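Local coordinates for ABC transporter, substrate binding protein (Mannopine) (Agrobacterium fabrum, PDB 5L9S) that probably binds the opine mannopine in the periplasm and delivers it to an ABC transporter for import, at residues Q125-M130 with G230-G235; C273-P276 with A280-Q283. All blocks are in the same frame, centred on the assembly; numbering follows the deposited sequence.

Overall arrangement
Contacts 1 and 2 follow one another along the chain, contact 1 joining Q125-M130 to G230-G235 and contact 2 folding C273-P276 against A280-Q283. Their centres lie about 19 Å apart, yet they touch directly where L233 CD1 packs on T274 CB at 4.0 Å. Strand 103-116 links them a second time: its backbone bonds to F232 and V234 of contact 1 through T111 and T109, and to T274 of contact 2 through S108. Both contacts are buried, one against the long strand 224-240 and the other beside the end of helix 261-271. The structure is the open, unliganded form, and no bound ligand marks a pocket beside either contact.

Contact 1: residues Q125-M130 with G230-G235; sequences QTWADM and GAFLVG
W127, in the first turn of helix 127-130, meets the chain at G230, whose positive phi turns the backbone through a corner as it passes into the extended run bearing F232. The indole N-H points at the carbonyl oxygen of G230, W127 NE1 to G230 O being 2.8 Å, with a nearly straight N-H...O angle of 166°. The oxygen sits at the ring edge and in the indole plane, but on its own side it is approached from above the carbonyl plane instead of along a lone pair. The same G230 O lies over one face of the F232 ring, offset toward the rim. W127 CZ2 also touches F232 CE2, at 3.6 Å. The two ring planes are inclined by only 28° but are slid apart, so they barely overlap. W127 places its CG anti to the carbonyl carbon (chi1 -65°), which carries the indole toward G230, while M130 SD borders another part of its edge. T126 N-caps the helix: OG1 receives D129 N at 3.2 Å, and D129 OD2 accepts both T126 N and, at 2.7 Å, Q125 N. L157 and A154 of helix 149-158 also touch the indole. A capping box thus frames the start of a short helix, whose tryptophan meets strand 224-240, one of the long strands that, with 103-116, connect the two lobes of this periplasmic binding protein fold.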
ATOM      1  N   GLN A 125      12.874 -14.109 -10.663  1.00 48.63           N
ATOM      2  CA  GLN A 125      12.410 -14.139  -9.274  1.00 44.64           C
ATOM      3  C   GLN A 125      12.830 -12.913  -8.449  1.00 45.48           C
ATOM      4  O   GLN A 125      12.285 -12.691  -7.367  1.00 42.57           O
ATOM      5  CB  GLN A 125      12.817 -15.460  -8.595  1.00 45.76           C
ATOM      6  CG  GLN A 125      12.148 -16.711  -9.213  1.00 39.02           C
ATOM      7  CD  GLN A 125      10.641 -16.576  -9.346  1.00 64.45           C
ATOM      8  OE1 GLN A 125       9.900 -16.417  -8.370  1.00 61.28           O
ATOM      9  NE2 GLN A 125      10.143 -16.629 -10.570  1.00 60.97           N
ATOM     10  N   THR A 126      13.781 -12.108  -8.957  1.00 42.00           N
ATOM     11  CA  THR A 126      14.271 -10.920  -8.275  1.00 40.64           C
ATOM     12  C   THR A 126      14.280  -9.731  -9.211  1.00 47.44           C
ATOM     13  O   THR A 126      14.139  -9.898 -10.420  1.00 49.63           O
ATOM     14  CB  THR A 126      15.687 -11.152  -7.732  1.00 42.16           C
ATOM     15  OG1 THR A 126      16.561 -11.337  -8.828  1.00 51.26           O
ATOM     16  CG2 THR A 126      15.775 -12.335  -6.779  1.00 39.78           C
ATOM     17  N   TRP A 127      14.495  -8.525  -8.671  1.00 44.19           N
ATOM     18  CA  TRP A 127      14.641  -7.322  -9.480  1.00 44.37           C
ATOM     19  C   TRP A 127      15.908  -7.438 -10.377  1.00 52.95           C
ATOM     20  O   TRP A 127      15.901  -6.947 -11.504  1.00 53.43           O
ATOM     21  CB  TRP A 127      14.660  -6.067  -8.592  1.00 41.74           C
ATOM     22  CG  TRP A 127      13.363  -5.835  -7.863  1.00 40.50           C
ATOM     23  CD1 TRP A 127      13.181  -5.751  -6.507  1.00 42.22           C
ATOM     24  CD2 TRP A 127      12.070  -5.633  -8.456  1.00 39.17           C
ATOM     25  NE1 TRP A 127      11.864  -5.499  -6.222  1.00 39.77           N
ATOM     26  CE2 TRP A 127      11.155  -5.431  -7.400  1.00 41.12           C
ATOM     27  CE3 TRP A 127      11.602  -5.566  -9.790  1.00 40.75           C
ATOM     28  CZ2 TRP A 127       9.787  -5.231  -7.628  1.00 39.55           C
ATOM     29  CZ3 TRP A 127      10.250  -5.372 -10.016  1.00 40.86           C
ATOM     30  CH2 TRP A 127       9.357  -5.205  -8.946  1.00 39.93           C
ATOM     31  N   ALA A 128      16.955  -8.155  -9.904  1.00 51.66           N
ATOM     32  CA  ALA A 128      18.171  -8.401 -10.685  1.00 53.28           C
ATOM     33  C   ALA A 128      17.840  -9.208 -11.932  1.00 58.71           C
ATOM     34  O   ALA A 128      18.411  -8.936 -12.990  1.00 60.53           O
ATOM     35  CB  ALA A 128      19.201  -9.134  -9.843  1.00 54.58           C
ATOM     36  N   ASP A 129      16.884 -10.146 -11.834  1.00 53.61           N
ATOM     37  CA  ASP A 129      16.454 -10.950 -12.972  1.00 54.60           C
ATOM     38  C   ASP A 129      15.673 -10.107 -13.985  1.00 58.47           C
ATOM     39  O   ASP A 129      15.774 -10.361 -15.184  1.00 60.41           O
ATOM     40  CB  ASP A 129      15.617 -12.137 -12.505  1.00 55.57           C
ATOM     41  CG  ASP A 129      16.314 -13.198 -11.669  1.00 61.84           C
ATOM     42  OD1 ASP A 129      17.586 -13.317 -11.760  1.00 60.75           O
ATOM     43  OD2 ASP A 129      15.600 -13.961 -10.982  1.00 67.02           O
ATOM     44  N   MET A 130      14.933  -9.075 -13.511  1.00 52.77           N
ATOM     45  CA  MET A 130      14.214  -8.141 -14.399  1.00 52.08           C
ATOM     46  C   MET A 130      15.232  -7.425 -15.312  1.00 58.56           C
ATOM     47  O   MET A 130      14.944  -7.170 -16.480  1.00 59.30           O
ATOM     48  CB  MET A 130      13.373  -7.136 -13.583  1.00 51.51           C
ATOM     49  CG  MET A 130      12.611  -6.129 -14.435  1.00 54.21           C
ATOM     50  SD  MET A 130      11.034  -5.668 -13.714  1.00 53.91           S
ATOM     51  CE  MET A 130      10.380  -4.738 -14.937  1.00 52.00           C
ATOM     52  N   GLY A 230      11.680  -8.669  -2.737  1.00 37.47           N
ATOM     53  CA  GLY A 230      11.787  -7.234  -2.935  1.00 37.67           C
ATOM     54  C   GLY A 230      10.473  -6.557  -3.284  1.00 43.10           C
ATOM     55  O   GLY A 230      10.479  -5.444  -3.825  1.00 43.16           O
ATOM     56  N   ALA A 231       9.328  -7.213  -2.974  1.00 37.76           N
ATOM     57  CA  ALA A 231       8.006  -6.626  -3.226  1.00 36.16           C
ATOM     58  C   ALA A 231       7.811  -5.400  -2.334  1.00 35.39           C
ATOM     59  O   ALA A 231       8.286  -5.377  -1.208  1.00 33.09           O
ATOM     60  CB  ALA A 231       6.914  -7.648  -2.936  1.00 36.97           C
ATOM     61  N   PHE A 232       7.150  -4.369  -2.846  1.00 32.68           N
ATOM     62  CA  PHE A 232       6.903  -3.155  -2.083  1.00 32.59           C
ATOM     63  C   PHE A 232       5.523  -3.215  -1.414  1.00 36.66           C
ATOM     64  O   PHE A 232       4.494  -3.240  -2.100  1.00 35.57           O
ATOM     65  CB  PHE A 232       7.096  -1.914  -2.967  1.00 34.73           C
ATOM     66  CG  PHE A 232       8.452  -1.871  -3.641  1.00 37.43           C
ATOM     67  CD1 PHE A 232       9.568  -1.355  -2.978  1.00 40.51           C
ATOM     68  CD2 PHE A 232       8.617  -2.342  -4.942  1.00 40.12           C
ATOM     69  CE1 PHE A 232      10.828  -1.349  -3.590  1.00 42.09           C
ATOM     70  CE2 PHE A 232       9.880  -2.320  -5.557  1.00 43.07           C
ATOM     71  CZ  PHE A 232      10.975  -1.837  -4.872  1.00 41.20           C
ATOM     72  N   LEU A 233       5.511  -3.285  -0.071  1.00 35.28           N
ATOM     73  CA  LEU A 233       4.273  -3.334   0.726  1.00 35.91           C
ATOM     74  C   LEU A 233       3.927  -1.969   1.240  1.00 41.01           C
ATOM     75  O   LEU A 233       4.573  -1.476   2.153  1.00 43.06           O
ATOM     76  CB  LEU A 233       4.376  -4.346   1.866  1.00 35.96           C
ATOM     77  CG  LEU A 233       3.056  -4.780   2.499  1.00 38.47           C
ATOM     78  CD1 LEU A 233       2.234  -5.646   1.564  1.00 37.48           C
ATOM     79  CD2 LEU A 233       3.299  -5.492   3.796  1.00 39.65           C
ATOM     80  N   VAL A 234       2.957  -1.323   0.594  1.00 39.14           N
ATOM     81  CA  VAL A 234       2.528   0.046   0.892  1.00 40.18           C
ATOM     82  C   VAL A 234       1.045   0.023   1.191  1.00 43.74           C
ATOM     83  O   VAL A 234       0.258  -0.510   0.410  1.00 43.65           O
ATOM     84  CB  VAL A 234       2.861   1.030  -0.286  1.00 45.34           C
ATOM     85  CG1 VAL A 234       2.524   2.477   0.072  1.00 46.36           C
ATOM     86  CG2 VAL A 234       4.328   0.933  -0.705  1.00 45.48           C
ATOM     87  N   GLY A 235       0.655   0.639   2.281  1.00 40.38           N
ATOM     88  CA  GLY A 235      -0.760   0.691   2.606  1.00 40.59           C
ATOM     89  C   GLY A 235      -1.334   2.025   3.024  1.00 44.74           C
ATOM     90  O   GLY A 235      -0.760   3.093   2.775  1.00 45.59           O
TER

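Contact 2: residues C273-P276 with A280-Q283; sequences CTPP and AISQ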
ATOM      1  N   CYS A 273      -5.652  -7.803   0.266  1.00 44.76           N
ATOM      2  CA  CYS A 273      -4.584  -7.012   0.865  1.00 44.43           C
ATOM      3  C   CYS A 273      -3.997  -7.736   2.043  1.00 45.52           C
ATOM      4  O   CYS A 273      -4.535  -8.762   2.464  1.00 43.59           O
ATOM      5  CB  CYS A 273      -5.091  -5.626   1.253  1.00 45.71           C
ATOM      6  SG  CYS A 273      -6.724  -5.621   2.045  1.00 51.47           S
ATOM      7  N   THR A 274      -2.858  -7.224   2.540  1.00 41.24           N
ATOM      8  CA  THR A 274      -2.138  -7.749   3.689  1.00 39.49           C
ATOM      9  C   THR A 274      -2.581  -6.984   4.939  1.00 43.89           C
ATOM     10  O   THR A 274      -2.282  -5.793   5.041  1.00 45.56           O
ATOM     11  CB  THR A 274      -0.624  -7.688   3.400  1.00 42.63           C
ATOM     12  OG1 THR A 274      -0.360  -8.579   2.316  1.00 47.32           O
ATOM     13  CG2 THR A 274       0.248  -8.057   4.601  1.00 38.89           C
ATOM     14  N   PRO A 275      -3.270  -7.632   5.900  1.00 40.38           N
ATOM     15  CA  PRO A 275      -3.652  -6.927   7.141  1.00 41.31           C
ATOM     16  C   PRO A 275      -2.446  -6.735   8.072  1.00 44.31           C
ATOM     17  O   PRO A 275      -1.487  -7.521   7.942  1.00 43.99           O
ATOM     18  CB  PRO A 275      -4.721  -7.848   7.762  1.00 44.12           C
ATOM     19  CG  PRO A 275      -4.397  -9.190   7.262  1.00 47.77           C
ATOM     20  CD  PRO A 275      -3.701  -9.045   5.929  1.00 42.48           C
ATOM     21  N   PRO A 276      -2.467  -5.749   9.032  1.00 39.87           N
ATOM     22  CA  PRO A 276      -1.302  -5.561   9.917  1.00 40.18           C
ATOM     23  C   PRO A 276      -1.050  -6.679  10.937  1.00 47.22           C
ATOM     24  O   PRO A 276       0.033  -6.747  11.488  1.00 47.71           O
ATOM     25  CB  PRO A 276      -1.602  -4.216  10.598  1.00 42.17           C
ATOM     26  CG  PRO A 276      -3.079  -4.146  10.641  1.00 46.77           C
ATOM     27  CD  PRO A 276      -3.495  -4.725   9.314  1.00 41.10           C
ATOM     28  N   ALA A 280      -4.226 -12.506  11.541  1.00 49.55           N
ATOM     29  CA  ALA A 280      -5.187 -12.243  10.464  1.00 47.34           C
ATOM     30  C   ALA A 280      -4.679 -12.796   9.135  1.00 49.80           C
ATOM     31  O   ALA A 280      -5.470 -13.419   8.435  1.00 50.39           O
ATOM     32  CB  ALA A 280      -5.480 -10.752  10.352  1.00 47.01           C
ATOM     33  N   ILE A 281      -3.360 -12.626   8.814  1.00 45.12           N
ATOM     34  CA  ILE A 281      -2.725 -13.158   7.600  1.00 44.57           C
ATOM     35  C   ILE A 281      -2.933 -14.684   7.518  1.00 55.05           C
ATOM     36  O   ILE A 281      -3.367 -15.192   6.483  1.00 55.47           O
ATOM     37  CB  ILE A 281      -1.203 -12.779   7.457  1.00 45.97           C
ATOM     38  CG1 ILE A 281      -0.997 -11.295   7.148  1.00 45.37           C
ATOM     39  CG2 ILE A 281      -0.498 -13.632   6.390  1.00 45.43           C
ATOM     40  CD1 ILE A 281       0.346 -10.716   7.600  1.00 46.49           C
ATOM     41  N   SER A 282      -2.625 -15.400   8.603  1.00 55.55           N
ATOM     42  CA  SER A 282      -2.733 -16.855   8.657  1.00 57.85           C
ATOM     43  C   SER A 282      -4.186 -17.363   8.745  1.00 64.42           C
ATOM     44  O   SER A 282      -4.468 -18.488   8.328  1.00 66.29           O
ATOM     45  CB  SER A 282      -1.919 -17.384   9.828  1.00 63.21           C
ATOM     46  OG  SER A 282      -2.450 -16.900  11.048  1.00 71.95           O
ATOM     47  N   GLN A 283      -5.086 -16.540   9.298  1.00 60.30           N
ATOM     48  CA  GLN A 283      -6.510 -16.817   9.507  1.00 61.56           C
ATOM     49  C   GLN A 283      -7.339 -16.722   8.225  1.00 65.79           C
ATOM     50  O   GLN A 283      -8.513 -17.113   8.241  1.00 67.42           O
ATOM     51  CB  GLN A 283      -7.066 -15.792  10.492  1.00 63.55           C
ATOM     52  CG  GLN A 283      -7.836 -16.364  11.643  1.00 83.94           C
ATOM     53  CD  GLN A 283      -8.238 -15.251  12.568  1.00108.58           C
ATOM     54  OE1 GLN A 283      -7.760 -15.150  13.701  1.00108.47           O
ATOM     55  NE2 GLN A 283      -9.116 -14.385  12.093  1.00 98.56           N
TER
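The ring of P275, puckered C-gamma endo and so only roughly flat, is met by A280 at its CB-CG edge, while I281 comes obliquely from above one face, beside CD. A280 packs its methyl beyond the CG corner, with P275 CG to A280 CB at 3.6 Å, and P275 CB lies only slightly farther from the same methyl. At the neighbouring corner P275 CD meets I281 CG1 at 3.7 Å, the two side chains crossing at a slant. I281 has CG1 anti to the carbonyl carbon (chi1 -71°), and from there the chain runs on extended toward the loop. Its terminal methyl consequently reaches past the proline ring: I281 CD1 is 3.7 Å from the carbonyl oxygen P275 O and 4.0 Å from the methyl T274 CG2. With CG2 opposite its backbone N, T274 sends that methyl toward I281 CD1. No hydrogen bond joins the two segments, and the contact is made by apolar surfaces brought close by a short connection, P275 and I281 having their CA atoms 6.3 Å apart. Behind the loop, C273 is held by its disulfide to C268, near the end of helix 261-271, and C268 and Q264 of that helix also touch the ring of P275. The loop 273-276 therefore runs between helix 261-271 and helix 278-283, while backbone bonds from T274 to S108 tie it to strand 103-116 and L95 touches I281 from a further loop.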